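Local coordinates for RagB/SusD family nutrient uptake outer membrane protein (Bacteroides thetaiotaomicron, PDB 7KV2), which probably binds beta-glucan at the bacterial cell surface as a SusD-family outer-membrane protein, aiding glycan uptake by this gut bacterium, at residues H58-L72 with R286-L299. Residues are numbered along the deposited sequence; the frame is centred on the assembly and turned at random.
Sequences HWPDWAFDEYNPVNL and RDWGSPLVAGGTAL
Arg-286 reaches from 286-299 into the type I beta turn Trp-59 to Trp-62 of 58-72, joining the two in the alpha-helical SusD fold, whose TPR-like helices carry long loops such as these. Its chain runs extended (chi1 -170°, CG opposite the backbone N), which carries the guanidinium into the buried centre. Arginine suits this place because its planar array of N-H groups can serve several acceptors: NH2 donates to Trp-62 O at 2.8 Å, NH1 to Gly-296 O. In the salt bridge with Asp-61, NH2 meets OD1 from above the carboxylate plane at 3.2 Å; the NH1 bonds are weak and the planes steeply turned. Trp-62 CB covers one guanidinium face; a water bonded to His-58 ND1 lies over the other, while Asp-55 pairs with His-58 NE2. Close by, Trp-62 lays an indole face on Pro-291 CB, 3.6 Å from CD1, and Leu-292 CD2 sits over the five-membered ring of Trp-59, a CH-pi contact; that indole also packs on helix 110-130.

Toward solvent, exposed Trp-288 turns its ring edge to Tyr-67, CZ3 3.2 Å from OH, and a water links Trp-288 O to Asp-65 OD1.

Asp-61 is short enough (chi1 63°) to serve both Arg-286 and the turn before helix 299-303, where Thr-297 OG1 caps Leu-299 N: Asp-61 OD2 accepts from Thr-297 OG1 at 2.8 Å. Ala-298 N lies 2.9 Å from Asp-61 OD2, nearly along its C-O axis.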
loop_
_atom_site.group_PDB
_atom_site.type_symbol
_atom_site.label_atom_id
_atom_site.label_comp_id
_atom_site.label_asym_id
_atom_site.label_seq_id
_atom_site.Cartn_x
_atom_site.Cartn_y
_atom_site.Cartn_z
ATOM N N HIS A 58 8.800 3.101 -5.947
ATOM C CA HIS A 58 9.214 3.889 -4.767
ATOM C C HIS A 58 9.029 5.375 -5.022
ATOM O O HIS A 58 9.532 6.125 -4.250
ATOM C CB HIS A 58 10.636 3.571 -4.282
ATOM C CG HIS A 58 11.732 3.873 -5.249
ATOM N ND1 HIS A 58 12.303 5.125 -5.384
ATOM C CD2 HIS A 58 12.373 3.071 -6.115
ATOM C CE1 HIS A 58 13.245 5.070 -6.321
ATOM N NE2 HIS A 58 13.323 3.823 -6.763
ATOM N N TRP A 59 8.258 5.790 -6.023
ATOM C CA TRP A 59 8.060 7.230 -6.339
ATOM C C TRP A 59 6.893 7.916 -5.626
ATOM O O TRP A 59 7.069 9.077 -5.272
ATOM C CB TRP A 59 7.865 7.382 -7.862
ATOM C CG TRP A 59 9.124 7.174 -8.644
ATOM C CD1 TRP A 59 10.352 6.803 -8.183
ATOM C CD2 TRP A 59 9.253 7.294 -10.082
ATOM N NE1 TRP A 59 11.233 6.688 -9.230
ATOM C CE2 TRP A 59 10.587 6.974 -10.406
ATOM C CE3 TRP A 59 8.369 7.635 -11.109
ATOM C CZ2 TRP A 59 11.065 7.003 -11.720
ATOM C CZ3 TRP A 59 8.843 7.684 -12.405
ATOM C CH2 TRP A 59 10.172 7.376 -12.700
ATOM N N PRO A 60 5.661 7.341 -5.563
ATOM C CA PRO A 60 4.455 8.137 -5.353
ATOM C C PRO A 60 4.354 8.902 -4.034
ATOM O O PRO A 60 3.693 9.945 -3.986
ATOM C CB PRO A 60 3.258 7.171 -5.461
ATOM C CG PRO A 60 3.825 5.810 -5.572
ATOM C CD PRO A 60 5.314 5.948 -5.830
ATOM N N ASP A 61 5.100 8.472 -3.018
ATOM C CA ASP A 61 5.152 9.206 -1.733
ATOM C C ASP A 61 5.760 10.617 -1.929
ATOM O O ASP A 61 5.438 11.540 -1.131
ATOM C CB ASP A 61 5.896 8.367 -0.689
ATOM C CG ASP A 61 7.350 8.102 -1.039
ATOM O OD1 ASP A 61 7.633 7.627 -2.178
ATOM O OD2 ASP A 61 8.187 8.299 -0.132
ATOM N N TRP A 62 6.576 10.828 -2.967
ATOM C CA TRP A 62 7.093 12.178 -3.310
ATOM C C TRP A 62 7.603 12.169 -4.751
ATOM O O TRP A 62 8.739 11.698 -5.004
ATOM C CB TRP A 62 8.154 12.642 -2.316
ATOM C CG TRP A 62 8.884 13.895 -2.690
ATOM C CD1 TRP A 62 10.232 14.008 -2.862
ATOM C CD2 TRP A 62 8.330 15.183 -3.015
ATOM N NE1 TRP A 62 10.562 15.277 -3.238
ATOM C CE2 TRP A 62 9.422 16.030 -3.312
ATOM C CE3 TRP A 62 7.033 15.711 -3.063
ATOM C CZ2 TRP A 62 9.255 17.362 -3.691
ATOM C CZ3 TRP A 62 6.860 17.025 -3.430
ATOM C CH2 TRP A 62 7.960 17.832 -3.762
ATOM N N ALA A 63 6.774 12.662 -5.678
ATOM C CA ALA A 63 7.092 12.645 -7.115
ATOM C C ALA A 63 6.186 13.644 -7.847
ATOM O O ALA A 63 5.009 13.832 -7.431
ATOM C CB ALA A 63 6.913 11.238 -7.651
ATOM N N PHE A 64 6.704 14.251 -8.919
ATOM C CA PHE A 64 5.875 15.140 -9.783
ATOM C C PHE A 64 5.259 16.235 -8.918
ATOM O O PHE A 64 4.072 16.541 -9.122
ATOM C CB PHE A 64 4.807 14.314 -10.512
ATOM C CG PHE A 64 5.386 13.212 -11.364
ATOM C CD1 PHE A 64 6.069 13.512 -12.546
ATOM C CD2 PHE A 64 5.291 11.878 -10.978
ATOM C CE1 PHE A 64 6.666 12.508 -13.298
ATOM C CE2 PHE A 64 5.852 10.872 -11.757
ATOM C CZ PHE A 64 6.537 11.186 -12.919
ATOM N N ASP A 65 6.043 16.737 -7.955
ATOM C CA ASP A 65 5.742 17.837 -6.999
ATOM C C ASP A 65 4.523 17.532 -6.117
ATOM O O ASP A 65 4.014 18.466 -5.515
ATOM C CB ASP A 65 5.630 19.168 -7.742
ATOM C CG ASP A 65 6.928 19.399 -8.500
ATOM O OD1 ASP A 65 7.977 19.488 -7.831
ATOM O OD2 ASP A 65 6.887 19.356 -9.741
ATOM N N GLU A 66 4.187 16.256 -5.919
ATOM C CA GLU A 66 3.104 15.838 -5.010
ATOM C C GLU A 66 3.541 14.724 -4.051
ATOM O O GLU A 66 4.406 13.942 -4.397
ATOM C CB GLU A 66 1.954 15.258 -5.809
ATOM C CG GLU A 66 1.253 16.339 -6.583
ATOM C CD GLU A 66 0.061 15.877 -7.373
ATOM O OE1 GLU A 66 -0.688 15.020 -6.884
ATOM O OE2 GLU A 66 -0.136 16.469 -8.459
ATOM N N TYR A 67 2.908 14.701 -2.885
ATOM C CA TYR A 67 2.945 13.583 -1.894
ATOM C C TYR A 67 1.682 12.760 -2.065
ATOM O O TYR A 67 0.583 13.243 -1.694
ATOM C CB TYR A 67 3.046 14.160 -0.485
ATOM C CG TYR A 67 4.203 15.091 -0.297
ATOM C CD1 TYR A 67 5.465 14.616 0.002
ATOM C CD2 TYR A 67 4.048 16.466 -0.407
ATOM C CE1 TYR A 67 6.542 15.460 0.159
ATOM C CE2 TYR A 67 5.121 17.325 -0.263
ATOM C CZ TYR A 67 6.368 16.825 0.050
ATOM O OH TYR A 67 7.469 17.627 0.217
ATOM N N ASN A 68 1.776 11.603 -2.728
ATOM C CA ASN A 68 0.636 10.680 -2.954
ATOM C C ASN A 68 1.017 9.269 -2.451
ATOM O O ASN A 68 0.868 8.287 -3.172
ATOM C CB ASN A 68 0.238 10.586 -4.429
ATOM C CG ASN A 68 -0.355 11.817 -5.113
ATOM O OD1 ASN A 68 -0.609 11.718 -6.319
ATOM N ND2 ASN A 68 -0.541 12.935 -4.419
ATOM N N PRO A 69 1.466 9.098 -1.180
ATOM C CA PRO A 69 1.819 7.779 -0.675
ATOM C C PRO A 69 0.633 6.823 -0.861
ATOM O O PRO A 69 -0.507 7.098 -0.405
ATOM C CB PRO A 69 2.185 8.038 0.811
ATOM C CG PRO A 69 1.496 9.311 1.140
ATOM C CD PRO A 69 1.514 10.126 -0.134
ATOM N N VAL A 70 0.878 5.704 -1.536
ATOM C CA VAL A 70 -0.201 4.915 -2.164
ATOM C C VAL A 70 -1.106 4.285 -1.095
ATOM O O VAL A 70 -2.283 4.198 -1.289
ATOM C CB VAL A 70 0.362 3.921 -3.180
ATOM C CG1 VAL A 70 1.283 2.867 -2.558
ATOM C CG2 VAL A 70 -0.779 3.243 -3.928
ATOM N N ASN A 71 -0.552 3.835 0.023
ATOM C CA ASN A 71 -1.352 3.319 1.144
ATOM C C ASN A 71 -2.280 4.420 1.667
ATOM O O ASN A 71 -3.426 4.098 1.913
ATOM C CB ASN A 71 -0.455 2.730 2.258
ATOM C CG ASN A 71 0.656 3.627 2.777
ATOM O OD1 ASN A 71 1.272 4.377 2.022
ATOM N ND2 ASN A 71 0.890 3.623 4.104
ATOM N N LEU A 72 -1.776 5.604 1.981
ATOM C CA LEU A 72 -2.588 6.628 2.665
ATOM C C LEU A 72 -3.652 7.117 1.677
ATOM O O LEU A 72 -4.737 7.529 2.164
ATOM C CB LEU A 72 -1.768 7.839 3.123
ATOM C CG LEU A 72 -0.643 7.616 4.136
ATOM C CD1 LEU A 72 -0.078 8.954 4.609
ATOM C CD2 LEU A 72 -1.141 6.817 5.278
ATOM N N ARG A 286 17.773 11.235 -1.725
ATOM C CA ARG A 286 16.464 11.743 -2.215
ATOM C C ARG A 286 16.326 13.177 -1.667
ATOM O O ARG A 286 16.763 13.435 -0.510
ATOM C CB ARG A 286 15.304 10.824 -1.823
ATOM C CG ARG A 286 13.993 11.182 -2.502
ATOM C CD ARG A 286 12.818 10.382 -1.981
ATOM N NE ARG A 286 11.679 10.323 -2.912
ATOM C CZ ARG A 286 10.653 9.473 -2.804
ATOM N NH1 ARG A 286 10.616 8.619 -1.785
ATOM N NH2 ARG A 286 9.693 9.457 -3.717
ATOM N N ASP A 287 15.772 14.081 -2.478
ATOM C CA ASP A 287 15.776 15.542 -2.194
ATOM C C ASP A 287 14.547 16.187 -2.832
ATOM O O ASP A 287 13.913 15.551 -3.713
ATOM C CB ASP A 287 17.043 16.234 -2.729
ATOM C CG ASP A 287 17.554 17.363 -1.848
ATOM O OD1 ASP A 287 16.886 17.704 -0.841
ATOM O OD2 ASP A 287 18.644 17.882 -2.162
ATOM N N TRP A 288 14.275 17.437 -2.439
ATOM C CA TRP A 288 13.159 18.252 -2.997
ATOM C C TRP A 288 13.259 18.238 -4.520
ATOM O O TRP A 288 12.228 17.970 -5.186
ATOM C CB TRP A 288 13.228 19.670 -2.419
ATOM C CG TRP A 288 13.424 19.621 -0.937
ATOM C CD1 TRP A 288 14.558 19.931 -0.239
ATOM C CD2 TRP A 288 12.474 19.107 0.020
ATOM N NE1 TRP A 288 14.359 19.702 1.098
ATOM C CE2 TRP A 288 13.087 19.210 1.290
ATOM C CE3 TRP A 288 11.154 18.633 -0.067
ATOM C CZ2 TRP A 288 12.424 18.832 2.462
ATOM C CZ3 TRP A 288 10.507 18.247 1.090
ATOM C CH2 TRP A 288 11.132 18.358 2.334
ATOM N N GLY A 289 14.483 18.476 -5.015
ATOM C CA GLY A 289 14.835 18.555 -6.441
ATOM C C GLY A 289 15.160 17.200 -7.062
ATOM O O GLY A 289 15.168 17.164 -8.295
ATOM N N SER A 290 15.381 16.134 -6.265
ATOM C CA SER A 290 15.697 14.752 -6.735
ATOM C C SER A 290 14.720 13.719 -6.160
ATOM O O SER A 290 15.130 12.800 -5.447
ATOM C CB SER A 290 17.126 14.391 -6.386
ATOM O OG SER A 290 18.016 15.424 -6.779
ATOM N N PRO A 291 13.401 13.811 -6.455
ATOM C CA PRO A 291 12.426 12.884 -5.867
ATOM C C PRO A 291 12.519 11.424 -6.356
ATOM O O PRO A 291 11.950 10.549 -5.725
ATOM C CB PRO A 291 11.062 13.477 -6.286
ATOM C CG PRO A 291 11.373 14.266 -7.559
ATOM C CD PRO A 291 12.776 14.811 -7.343
ATOM N N LEU A 292 13.131 11.172 -7.518
ATOM C CA LEU A 292 12.957 9.868 -8.221
ATOM C C LEU A 292 14.085 8.888 -7.854
ATOM O O LEU A 292 13.952 7.687 -8.172
ATOM C CB LEU A 292 12.895 10.144 -9.726
ATOM C CG LEU A 292 11.843 11.175 -10.135
ATOM C CD1 LEU A 292 11.654 11.164 -11.648
ATOM C CD2 LEU A 292 10.529 10.888 -9.426
ATOM N N VAL A 293 15.151 9.391 -7.241
ATOM C CA VAL A 293 16.366 8.595 -6.909
ATOM C C VAL A 293 15.929 7.510 -5.914
ATOM O O VAL A 293 14.984 7.768 -5.087
ATOM C CB VAL A 293 17.516 9.479 -6.374
ATOM C CG1 VAL A 293 17.898 10.601 -7.347
ATOM C CG2 VAL A 293 17.225 10.050 -4.997
ATOM N N ALA A 294 16.567 6.341 -6.001
ATOM C CA ALA A 294 16.445 5.231 -5.030
ATOM C C ALA A 294 17.099 5.677 -3.708
ATOM O O ALA A 294 18.346 5.561 -3.555
ATOM C CB ALA A 294 17.042 3.968 -5.597
ATOM N N GLY A 295 16.277 6.249 -2.822
ATOM C CA GLY A 295 16.679 6.769 -1.506
ATOM C C GLY A 295 15.685 6.302 -0.467
ATOM O O GLY A 295 15.234 5.102 -0.569
ATOM N N GLY A 296 15.341 7.196 0.463
ATOM C CA GLY A 296 14.325 6.945 1.495
ATOM C C GLY A 296 12.920 7.342 1.091
ATOM O O GLY A 296 12.670 7.654 -0.077
ATOM N N THR A 297 12.002 7.226 2.044
ATOM C CA THR A 297 10.577 7.553 1.877
ATOM C C THR A 297 10.279 8.822 2.646
ATOM O O THR A 297 10.875 9.070 3.685
ATOM C CB THR A 297 9.664 6.389 2.312
ATOM O OG1 THR A 297 8.326 6.817 2.226
ATOM C CG2 THR A 297 9.892 5.905 3.720
ATOM N N ALA A 298 9.318 9.579 2.163
ATOM C CA ALA A 298 8.785 10.759 2.855
ATOM C C ALA A 298 7.733 10.346 3.878
ATOM O O ALA A 298 7.327 11.217 4.660
ATOM C CB ALA A 298 8.148 11.679 1.824
ATOM N N LEU A 299 7.243 9.096 3.841
ATOM C CA LEU A 299 5.980 8.738 4.576
ATOM C C LEU A 299 6.079 9.134 6.049
ATOM O O LEU A 299 5.160 9.783 6.562
ATOM C CB LEU A 299 5.593 7.278 4.336
ATOM C CG LEU A 299 4.413 6.763 5.149
ATOM C CD1 LEU A 299 3.141 7.525 4.840
ATOM C CD2 LEU A 299 4.162 5.283 4.965
HETATM O O HOH W 1 12.328 7.777 -4.771
HETATM O O HOH W 2 10.312 17.571 -7.011
#